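Local coordinates for Non-structural protein 11 (Prrsv 16244b, PDB 5EYI) that probably cleaves the polyuridine tracts made during viral RNA replication as a uridylate-specific endoribonuclease, thereby keeping host double-stranded RNA sensors from being activated, at residues S5-K10 and P38-Q43; H13-Y18 and L89-K94. The protein carries 1 engineered substitution. All coordinates share one frame; numbering follows the deposited sequence.

From the N terminus, segment 5-10 runs out of strand 6-7 into helix 9-14, and segment 13-18 leaves that helix. Contact 1 then closes a loop of 27 residues when strand 39-41 comes up beside segment 5-10. Contact 2 closes a longer loop of 70 residues, bringing strand 85-93 against segment 13-18. The segments alternate along the chain, so the two loops cross rather than nest. Their centres lie about 8 Å apart, and Phe17 of contact 2 packs directly on Pro38, Val39 and Val40 of contact 1. Together the contacts pack the chain just before and just after helix 9-14 on the mixed sheet of the N-terminal domain.

Contact 1 (S5-K10 and P38-Q43); sequences SSPLPK and PVVTTQ
Two short strands of the N-terminal domain, 6-7 and 39-41, approach through Pro7 and Val40 without pairing. The weakly bonded strand 6-7 lies at the edge of a small antiparallel sheet, next to strand 71-73 through Ser6 and Met72, whereas 39-41 runs parallel to 51-55 in the neighbouring mixed sheet. The touching parts run in nearly opposite directions, 171° apart, but the CA atoms of Pro7 and Val40 are separated by 9.1 Å. The gap is spanned by side chains, so this is packing between the two sheets.

The apolar touch is narrow. CG at the corner of the Pro7 ring lies 4.3 Å from CG2 of Val40, while the other branch, CG1, lies farther from that ring. With chi1 of 55°, CG2 of Val40 is the methyl opposite the backbone N and is carried across toward the proline. Ala54 and Tyr87 also meet Pro7, and Leu52 and Phe26 meet Val40, so the pair belongs to a broader buried layer.

Just past the strand, the methyl of Thr42 takes over. Its CG2 comes to 4.5 Å from the backbone O of Ser5 and to 4.7 Å from CB of Ser6, a loose approach at the partly exposed side. The serine hydroxyls serve other partners: Ser6 OG is bonded to Met72 O and Gln25 NE2, and Ser5 OG to Ser86 O. The side chain of Ser5 also borders the pocket occupied by 2-(2-methoxyethoxy)ethanol, probably from the crystallisation liquor.

Thr41 points away from segment 5-10 and turns the chain instead. Its OG1, also bonded to Asp22 OD1, closes an ST turn by accepting a nearly straight bond from the backbone N of Gln43, 3.0 Å long with an N-H...O angle of 168°.

Contact 2 (H13-Y18 and L89-K94); sequences HNLGFY and LTKFVK
Leu15 and Leu89 form the apolar end of this contact, their CD1 methyls meeting at 4.2 Å where two obliquely crossing side chains come together. Next to them, the aliphatic part of Lys91 crosses the Phe17 ring at its edge, CD and CE both facing CE1. Lys91 CD is 4.1 Å from CE1 of Phe17, close to the ring plane, so the lysine meets the edge of the ring and not its face. CB of Leu15 abuts the same ring in plane. Leu52 of strand 51-55 touches Leu15, Phe17 and Lys91 as well, so the three share one apolar neighbour in the sheet.

The segment 13-18 is the exit from helix 9-14, which ends in a Schellman motif. Gly16 takes a positive phi of 89°, and its N bonds to His13 O at 2.8 Å. The turn is braced further by the imidazole of His13, whose ND1 donates to Phe17 O over 3.2 Å at an N-H...O angle of 169°, with that oxygen in the ring plane.

The contact is looser at the tip of Lys91. With CG opposite its backbone N and the chain extended beyond it, this side chain reaches from strand 85-93 across the turn toward the partly exposed side. Its ammonium comes near Leu15 itself, NZ lying 4.3 Å from Leu15 CD2, but NZ remains 3.6 Å from Leu15 O, at most a weak electrostatic approach.

Contact 1 (S5-K10 and P38-Q43)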
loop_
_atom_site.group_PDB
_atom_site.type_symbol
_atom_site.label_atom_id
_atom_site.label_comp_id
_atom_site.label_asym_id
_atom_site.label_seq_id
_atom_site.Cartn_x
_atom_site.Cartn_y
_atom_site.Cartn_z
ATOM N N SER A 5 19.412 -15.873 -25.052
ATOM C CA SER A 5 18.272 -15.800 -24.190
ATOM C C SER A 5 17.413 -14.616 -24.631
ATOM O O SER A 5 17.905 -13.656 -25.223
ATOM C CB SER A 5 18.744 -15.655 -22.754
ATOM O OG SER A 5 19.948 -14.930 -22.729
ATOM N N SER A 6 16.121 -14.718 -24.358
ATOM C CA SER A 6 15.154 -13.712 -24.771
ATOM C C SER A 6 14.104 -13.568 -23.680
ATOM O O SER A 6 13.953 -14.473 -22.852
ATOM C CB SER A 6 14.504 -14.110 -26.099
ATOM O OG SER A 6 14.193 -15.488 -26.134
ATOM N N PRO A 7 13.391 -12.426 -23.666
ATOM C CA PRO A 7 12.422 -12.201 -22.611
ATOM C C PRO A 7 11.222 -13.107 -22.694
ATOM O O PRO A 7 10.857 -13.594 -23.785
ATOM C CB PRO A 7 11.985 -10.743 -22.825
ATOM C CG PRO A 7 12.287 -10.462 -24.251
ATOM C CD PRO A 7 13.533 -11.241 -24.536
ATOM N N LEU A 8 10.614 -13.319 -21.531
ATOM C CA LEU A 8 9.265 -13.881 -21.461
ATOM C C LEU A 8 8.333 -12.916 -22.209
ATOM O O LEU A 8 8.577 -11.708 -22.195
ATOM C CB LEU A 8 8.819 -14.040 -20.005
ATOM C CG LEU A 8 9.664 -14.998 -19.140
ATOM C CD1 LEU A 8 9.280 -14.869 -17.680
ATOM C CD2 LEU A 8 9.507 -16.429 -19.604
ATOM N N PRO A 9 7.282 -13.434 -22.880
ATOM C CA PRO A 9 6.478 -12.523 -23.724
ATOM C C PRO A 9 5.991 -11.241 -23.041
ATOM O O PRO A 9 6.100 -10.159 -23.614
ATOM C CB PRO A 9 5.313 -13.402 -24.177
ATOM C CG PRO A 9 5.892 -14.781 -24.213
ATOM C CD PRO A 9 6.916 -14.847 -23.108
ATOM N N LYS A 10 5.509 -11.375 -21.811
ATOM C CA LYS A 10 4.980 -10.247 -21.041
ATOM C C LYS A 10 5.929 -9.059 -20.861
ATOM O O LYS A 10 5.465 -7.922 -20.827
ATOM C CB LYS A 10 4.481 -10.716 -19.677
ATOM C CG LYS A 10 5.545 -11.310 -18.761
ATOM C CD LYS A 10 4.903 -12.118 -17.657
ATOM C CE LYS A 10 5.956 -12.838 -16.841
ATOM N NZ LYS A 10 5.322 -13.693 -15.805
ATOM N N PRO A 38 7.114 -1.988 -34.448
ATOM C CA PRO A 38 8.026 -2.280 -33.336
ATOM C C PRO A 38 8.290 -3.787 -33.270
ATOM O O PRO A 38 7.339 -4.577 -33.284
ATOM C CB PRO A 38 7.255 -1.800 -32.096
ATOM C CG PRO A 38 6.186 -0.903 -32.617
ATOM C CD PRO A 38 5.840 -1.417 -33.980
ATOM N N VAL A 39 9.556 -4.186 -33.238
ATOM C CA VAL A 39 9.887 -5.611 -33.230
ATOM C C VAL A 39 10.806 -5.966 -32.061
ATOM O O VAL A 39 11.743 -5.247 -31.761
ATOM C CB VAL A 39 10.496 -6.081 -34.573
ATOM C CG1 VAL A 39 9.413 -6.188 -35.641
ATOM C CG2 VAL A 39 11.622 -5.160 -35.031
ATOM N N VAL A 40 10.494 -7.074 -31.397
ATOM C CA VAL A 40 11.359 -7.652 -30.386
ATOM C C VAL A 40 12.149 -8.734 -31.106
ATOM O O VAL A 40 11.589 -9.504 -31.892
ATOM C CB VAL A 40 10.592 -8.188 -29.151
ATOM C CG1 VAL A 40 9.503 -9.195 -29.518
ATOM C CG2 VAL A 40 11.566 -8.796 -28.142
ATOM N N THR A 41 13.451 -8.767 -30.863
ATOM C CA THR A 41 14.365 -9.524 -31.703
ATOM C C THR A 41 15.697 -9.738 -30.993
ATOM O O THR A 41 15.998 -9.047 -30.014
ATOM C CB THR A 41 14.607 -8.777 -33.038
ATOM O OG1 THR A 41 15.417 -9.574 -33.910
ATOM C CG2 THR A 41 15.275 -7.407 -32.807
ATOM N N THR A 42 16.483 -10.701 -31.480
ATOM C CA THR A 42 17.885 -10.832 -31.059
ATOM C C THR A 42 18.853 -10.292 -32.113
ATOM O O THR A 42 20.066 -10.346 -31.909
ATOM C CB THR A 42 18.269 -12.278 -30.680
ATOM O OG1 THR A 42 18.157 -13.128 -31.818
ATOM C CG2 THR A 42 17.371 -12.792 -29.589
ATOM N N GLN A 43 18.321 -9.747 -33.215
ATOM C CA GLN A 43 19.137 -9.156 -34.275
ATOM C C GLN A 43 19.095 -7.641 -34.182
ATOM O O GLN A 43 18.025 -7.034 -34.328
ATOM C CB GLN A 43 18.608 -9.590 -35.626
ATOM C CG GLN A 43 18.634 -11.097 -35.822
ATOM C CD GLN A 43 17.870 -11.531 -37.053
ATOM O OE1 GLN A 43 17.641 -10.738 -37.964
ATOM N NE2 GLN A 43 17.471 -12.796 -37.088
#

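Contact 2 (H13-Y18 and L89-K94)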
loop_
_atom_site.group_PDB
_atom_site.type_symbol
_atom_site.label_atom_id
_atom_site.label_comp_id
_atom_site.label_asym_id
_atom_site.label_seq_id
_atom_site.Cartn_x
_atom_site.Cartn_y
_atom_site.Cartn_z
ATOM N N HIS A 13 5.833 -7.249 -24.166
ATOM C CA HIS A 13 4.489 -6.674 -24.312
ATOM C C HIS A 13 4.358 -5.392 -23.487
ATOM O O HIS A 13 3.887 -4.371 -23.992
ATOM C CB HIS A 13 3.386 -7.639 -23.882
ATOM C CG HIS A 13 3.297 -8.892 -24.689
ATOM N ND1 HIS A 13 3.877 -9.034 -25.931
ATOM C CD2 HIS A 13 2.668 -10.062 -24.436
ATOM C CE1 HIS A 13 3.629 -10.246 -26.394
ATOM N NE2 HIS A 13 2.886 -10.884 -25.512
ATOM N N ASN A 14 4.834 -5.431 -22.246
ATOM C CA ASN A 14 4.785 -4.257 -21.367
ATOM C C ASN A 14 5.558 -3.051 -21.906
ATOM O O ASN A 14 5.268 -1.927 -21.517
ATOM C CB ASN A 14 5.270 -4.617 -19.954
ATOM C CG ASN A 14 4.365 -5.638 -19.264
ATOM O OD1 ASN A 14 3.206 -5.793 -19.620
ATOM N ND2 ASN A 14 4.898 -6.338 -18.285
ATOM N N LEU A 15 6.551 -3.288 -22.769
ATOM C CA LEU A 15 7.269 -2.215 -23.484
ATOM C C LEU A 15 6.674 -1.864 -24.870
ATOM O O LEU A 15 7.204 -1.005 -25.564
ATOM C CB LEU A 15 8.754 -2.586 -23.634
ATOM C CG LEU A 15 9.563 -2.645 -22.341
ATOM C CD1 LEU A 15 10.894 -3.340 -22.564
ATOM C CD2 LEU A 15 9.777 -1.249 -21.783
ATOM N N GLY A 16 5.581 -2.514 -25.255
ATOM C CA GLY A 16 4.899 -2.244 -26.516
ATOM C C GLY A 16 5.384 -3.046 -27.714
ATOM O O GLY A 16 5.130 -2.650 -28.859
ATOM N N PHE A 17 6.044 -4.180 -27.472
ATOM C CA PHE A 17 6.564 -5.015 -28.547
ATOM C C PHE A 17 5.871 -6.370 -28.524
ATOM O O PHE A 17 5.870 -7.068 -27.489
ATOM C CB PHE A 17 8.080 -5.165 -28.419
ATOM C CG PHE A 17 8.822 -3.877 -28.575
ATOM C CD1 PHE A 17 8.963 -3.005 -27.500
ATOM C CD2 PHE A 17 9.363 -3.512 -29.804
ATOM C CE1 PHE A 17 9.635 -1.804 -27.645
ATOM C CE2 PHE A 17 10.051 -2.311 -29.951
ATOM C CZ PHE A 17 10.185 -1.459 -28.871
ATOM N N TYR A 18 5.242 -6.710 -29.650
ATOM C CA TYR A 18 4.531 -7.974 -29.821
ATOM C C TYR A 18 5.027 -8.789 -31.013
ATOM O O TYR A 18 5.050 -10.015 -30.946
ATOM C CB TYR A 18 3.024 -7.722 -29.977
ATOM C CG TYR A 18 2.397 -7.011 -28.804
ATOM C CD1 TYR A 18 2.535 -5.638 -28.655
ATOM C CD2 TYR A 18 1.658 -7.710 -27.837
ATOM C CE1 TYR A 18 1.965 -4.974 -27.586
ATOM C CE2 TYR A 18 1.082 -7.047 -26.760
ATOM C CZ TYR A 18 1.240 -5.679 -26.649
ATOM O OH TYR A 18 0.695 -4.988 -25.596
ATOM N N LEU A 89 18.480 -5.968 -22.572
ATOM C CA LEU A 89 17.503 -5.361 -23.471
ATOM C C LEU A 89 17.976 -3.991 -23.906
ATOM O O LEU A 89 18.428 -3.192 -23.086
ATOM C CB LEU A 89 16.132 -5.224 -22.798
ATOM C CG LEU A 89 15.287 -6.489 -22.660
ATOM C CD1 LEU A 89 13.940 -6.115 -22.058
ATOM C CD2 LEU A 89 15.104 -7.224 -23.973
ATOM N N THR A 90 17.856 -3.721 -25.200
ATOM C CA THR A 90 18.143 -2.404 -25.731
ATOM C C THR A 90 16.963 -1.967 -26.592
ATOM O O THR A 90 16.588 -2.661 -27.520
ATOM C CB THR A 90 19.454 -2.402 -26.544
ATOM O OG1 THR A 90 20.456 -3.134 -25.828
ATOM C CG2 THR A 90 19.946 -0.974 -26.758
ATOM N N LYS A 91 16.380 -0.825 -26.259
ATOM C CA LYS A 91 15.200 -0.323 -26.945
ATOM C C LYS A 91 15.575 0.825 -27.871
ATOM O O LYS A 91 16.100 1.843 -27.423
ATOM C CB LYS A 91 14.174 0.157 -25.921
ATOM C CG LYS A 91 12.937 0.808 -26.511
ATOM C CD LYS A 91 11.851 0.914 -25.459
ATOM C CE LYS A 91 10.707 1.810 -25.903
ATOM N NZ LYS A 91 9.553 1.661 -24.970
ATOM N N PHE A 92 15.289 0.663 -29.154
ATOM C CA PHE A 92 15.492 1.727 -30.122
ATOM C C PHE A 92 14.149 2.268 -30.539
ATOM O O PHE A 92 13.281 1.488 -30.909
ATOM C CB PHE A 92 16.215 1.194 -31.347
ATOM C CG PHE A 92 17.619 0.765 -31.066
ATOM C CD1 PHE A 92 18.678 1.652 -31.245
ATOM C CD2 PHE A 92 17.887 -0.518 -30.615
ATOM C CE1 PHE A 92 19.984 1.257 -30.980
ATOM C CE2 PHE A 92 19.187 -0.918 -30.352
ATOM C CZ PHE A 92 20.238 -0.033 -30.541
ATOM N N VAL A 93 13.974 3.587 -30.460
ATOM C CA VAL A 93 12.818 4.249 -31.066
ATOM C C VAL A 93 13.349 5.234 -32.116
ATOM O O VAL A 93 14.225 6.047 -31.826
ATOM C CB VAL A 93 11.851 4.897 -30.025
ATOM C CG1 VAL A 93 11.699 4.004 -28.797
ATOM C CG2 VAL A 93 12.272 6.305 -29.618
ATOM N N LYS A 94 12.838 5.115 -33.339
ATOM C CA LYS A 94 13.298 5.890 -34.496
ATOM C C LYS A 94 14.815 5.824 -34.701
ATOM O O LYS A 94 15.459 6.833 -34.989
ATOM C CB LYS A 94 12.799 7.339 -34.405
ATOM C CG LYS A 94 11.283 7.464 -34.534
ATOM C CD LYS A 94 10.868 8.801 -35.139
ATOM C CE LYS A 94 9.380 8.846 -35.447
ATOM N NZ LYS A 94 8.550 8.655 -34.227
#